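Local coordinates for protein glycoside hydrolase family 31 (Trueperella pyogenes, PDB 5I0G) that probably hydrolyses cycloalternan, a cyclic glucose tetrasaccharide, which it binds in a glycan pocket of its family 31 glycoside hydrolase fold, at residues Pro568-Glu573 and Trp607-Gln612. The protein carries 1 engineered substitution. Residues are numbered along the deposited sequence; the frame is centred on the assembly and turned at random.
Sequences PVPEAE and WNVAEQ
V569 and V609 form the apolar centre of this contact: their CA atoms are 6.3 Å apart, both side chains leave the backbone toward the other segment, and V569 CB lies 4.2 Å from V609 CG2. The two branches of V609 divide the work. CG1, anti to the backbone N (chi1 178°), packs 3.7 Å from the carbonyl O of P570, while V609 CG2 also faces the P570 ring, 4.4 Å from P570 CG.

Polar ends border this patch. V569 CG1 approaches N608 ND2 at 3.8 Å, and V569 CG2 rests 3.7 Å from Q612 OE1, the V569 and Q612 side chains crossing at about a right angle. The amide nitrogens of N608 and Q612 are both hydrogen-bonded to L601 O, and N608 ND2 also to D603 O, which ties both amides to the preceding loop. A water supplies the polar link across the segments, accepting from V569 N and donating to Q612 OE1, each at 3.0 Å.

Within the TIM-barrel domain, the contact sets the extended lead-in to helix 572-582, with E571 as N-cap, against helix 606-613, which follows the eighth barrel strand, 587-590. Y575 of helix 572-582 and L618 of helix 617-631 also pack on V609.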
loop_
_atom_site.group_PDB
_atom_site.type_symbol
_atom_site.label_atom_id
_atom_site.label_comp_id
_atom_site.label_asym_id
_atom_site.label_seq_id
_atom_site.Cartn_x
_atom_site.Cartn_y
_atom_site.Cartn_z
ATOM N N PRO A 568 -6.508 19.890 8.088
ATOM C CA PRO A 568 -5.821 21.074 8.607
ATOM C C PRO A 568 -4.339 20.803 8.915
ATOM O O PRO A 568 -3.965 19.670 9.242
ATOM C CB PRO A 568 -6.594 21.391 9.896
ATOM C CG PRO A 568 -7.950 20.801 9.686
ATOM C CD PRO A 568 -7.692 19.546 8.904
ATOM N N VAL A 569 -3.498 21.818 8.793
ATOM C CA VAL A 569 -2.086 21.615 9.094
ATOM C C VAL A 569 -1.902 21.044 10.502
ATOM O O VAL A 569 -2.712 21.303 11.397
ATOM C CB VAL A 569 -1.246 22.906 8.939
ATOM C CG1 VAL A 569 -1.284 23.389 7.491
ATOM C CG2 VAL A 569 -1.688 24.003 9.917
ATOM N N PRO A 570 -0.833 20.263 10.708
ATOM C CA PRO A 570 -0.574 19.746 12.038
ATOM C C PRO A 570 -0.389 20.842 13.062
ATOM O O PRO A 570 0.115 21.926 12.722
ATOM C CB PRO A 570 0.732 18.980 11.860
ATOM C CG PRO A 570 1.372 19.585 10.657
ATOM C CD PRO A 570 0.211 19.837 9.761
ATOM N N GLU A 571 -0.783 20.569 14.305
ATOM C CA GLU A 571 -0.453 21.488 15.387
ATOM C C GLU A 571 1.076 21.616 15.451
ATOM O O GLU A 571 1.803 20.710 15.000
ATOM C CB GLU A 571 -1.062 21.054 16.724
ATOM C CG GLU A 571 -0.550 19.741 17.315
ATOM C CD GLU A 571 -0.910 19.534 18.785
ATOM O OE1 GLU A 571 -0.963 18.366 19.216
ATOM O OE2 GLU A 571 -1.102 20.534 19.529
ATOM N N ALA A 572 1.556 22.742 15.965
ATOM C CA ALA A 572 2.988 23.049 15.919
ATOM C C ALA A 572 3.862 21.971 16.565
ATOM O O ALA A 572 4.929 21.651 16.051
ATOM C CB ALA A 572 3.272 24.399 16.563
ATOM N N GLU A 573 3.403 21.422 17.687
ATOM C CA GLU A 573 4.181 20.459 18.453
ATOM C C GLU A 573 4.332 19.113 17.714
ATOM O O GLU A 573 5.367 18.458 17.790
ATOM C CB GLU A 573 3.520 20.250 19.804
ATOM C CG GLU A 573 4.332 19.428 20.787
ATOM C CD GLU A 573 3.655 19.312 22.130
ATOM O OE1 GLU A 573 4.331 18.936 23.095
ATOM O OE2 GLU A 573 2.440 19.570 22.236
ATOM N N TRP A 607 7.275 27.096 6.980
ATOM C CA TRP A 607 6.785 28.484 7.080
ATOM C C TRP A 607 5.259 28.553 7.072
ATOM O O TRP A 607 4.689 29.321 7.812
ATOM C CB TRP A 607 7.398 29.429 6.022
ATOM C CG TRP A 607 7.581 28.792 4.706
ATOM C CD1 TRP A 607 6.683 28.729 3.685
ATOM C CD2 TRP A 607 8.739 28.087 4.281
ATOM N NE1 TRP A 607 7.221 28.013 2.642
ATOM C CE2 TRP A 607 8.478 27.597 2.990
ATOM C CE3 TRP A 607 9.972 27.805 4.880
ATOM C CZ2 TRP A 607 9.415 26.860 2.264
ATOM C CZ3 TRP A 607 10.896 27.058 4.168
ATOM C CH2 TRP A 607 10.615 26.603 2.868
ATOM N N ASN A 608 4.584 27.744 6.262
ATOM C CA ASN A 608 3.118 27.739 6.318
ATOM C C ASN A 608 2.595 27.252 7.678
ATOM O O ASN A 608 1.685 27.862 8.259
ATOM C CB ASN A 608 2.505 26.897 5.203
ATOM C CG ASN A 608 0.995 27.013 5.169
ATOM O OD1 ASN A 608 0.457 28.119 5.221
ATOM N ND2 ASN A 608 0.302 25.875 5.118
ATOM N N VAL A 609 3.188 26.177 8.191
ATOM C CA VAL A 609 2.753 25.633 9.471
ATOM C C VAL A 609 3.078 26.630 10.592
ATOM O O VAL A 609 2.229 26.892 11.446
ATOM C CB VAL A 609 3.345 24.237 9.745
ATOM C CG1 VAL A 609 2.897 23.733 11.099
ATOM C CG2 VAL A 609 2.896 23.250 8.673
ATOM N N ALA A 610 4.291 27.201 10.574
ATOM C CA ALA A 610 4.665 28.294 11.503
ATOM C C ALA A 610 3.635 29.429 11.493
ATOM O O ALA A 610 3.147 29.835 12.547
ATOM C CB ALA A 610 6.047 28.852 11.160
ATOM N N GLU A 611 3.302 29.912 10.301
ATOM C CA GLU A 611 2.348 31.015 10.136
ATOM C C GLU A 611 0.975 30.699 10.732
ATOM O O GLU A 611 0.406 31.514 11.443
ATOM C CB GLU A 611 2.248 31.410 8.651
ATOM C CG GLU A 611 0.906 31.960 8.155
ATOM C CD GLU A 611 0.806 33.471 8.138
ATOM O OE1 GLU A 611 1.418 34.134 9.006
ATOM O OE2 GLU A 611 0.087 33.999 7.255
ATOM N N GLN A 612 0.436 29.524 10.441
ATOM C CA GLN A 612 -0.926 29.205 10.893
ATOM C C GLN A 612 -1.052 28.788 12.362
ATOM O O GLN A 612 -2.108 28.968 12.951
ATOM C CB GLN A 612 -1.545 28.160 9.983
ATOM C CG GLN A 612 -1.927 28.755 8.635
ATOM C CD GLN A 612 -2.534 27.740 7.705
ATOM O OE1 GLN A 612 -3.246 26.823 8.137
ATOM N NE2 GLN A 612 -2.270 27.896 6.412
HETATM O O HOH W 1 -4.830 24.326 7.925
#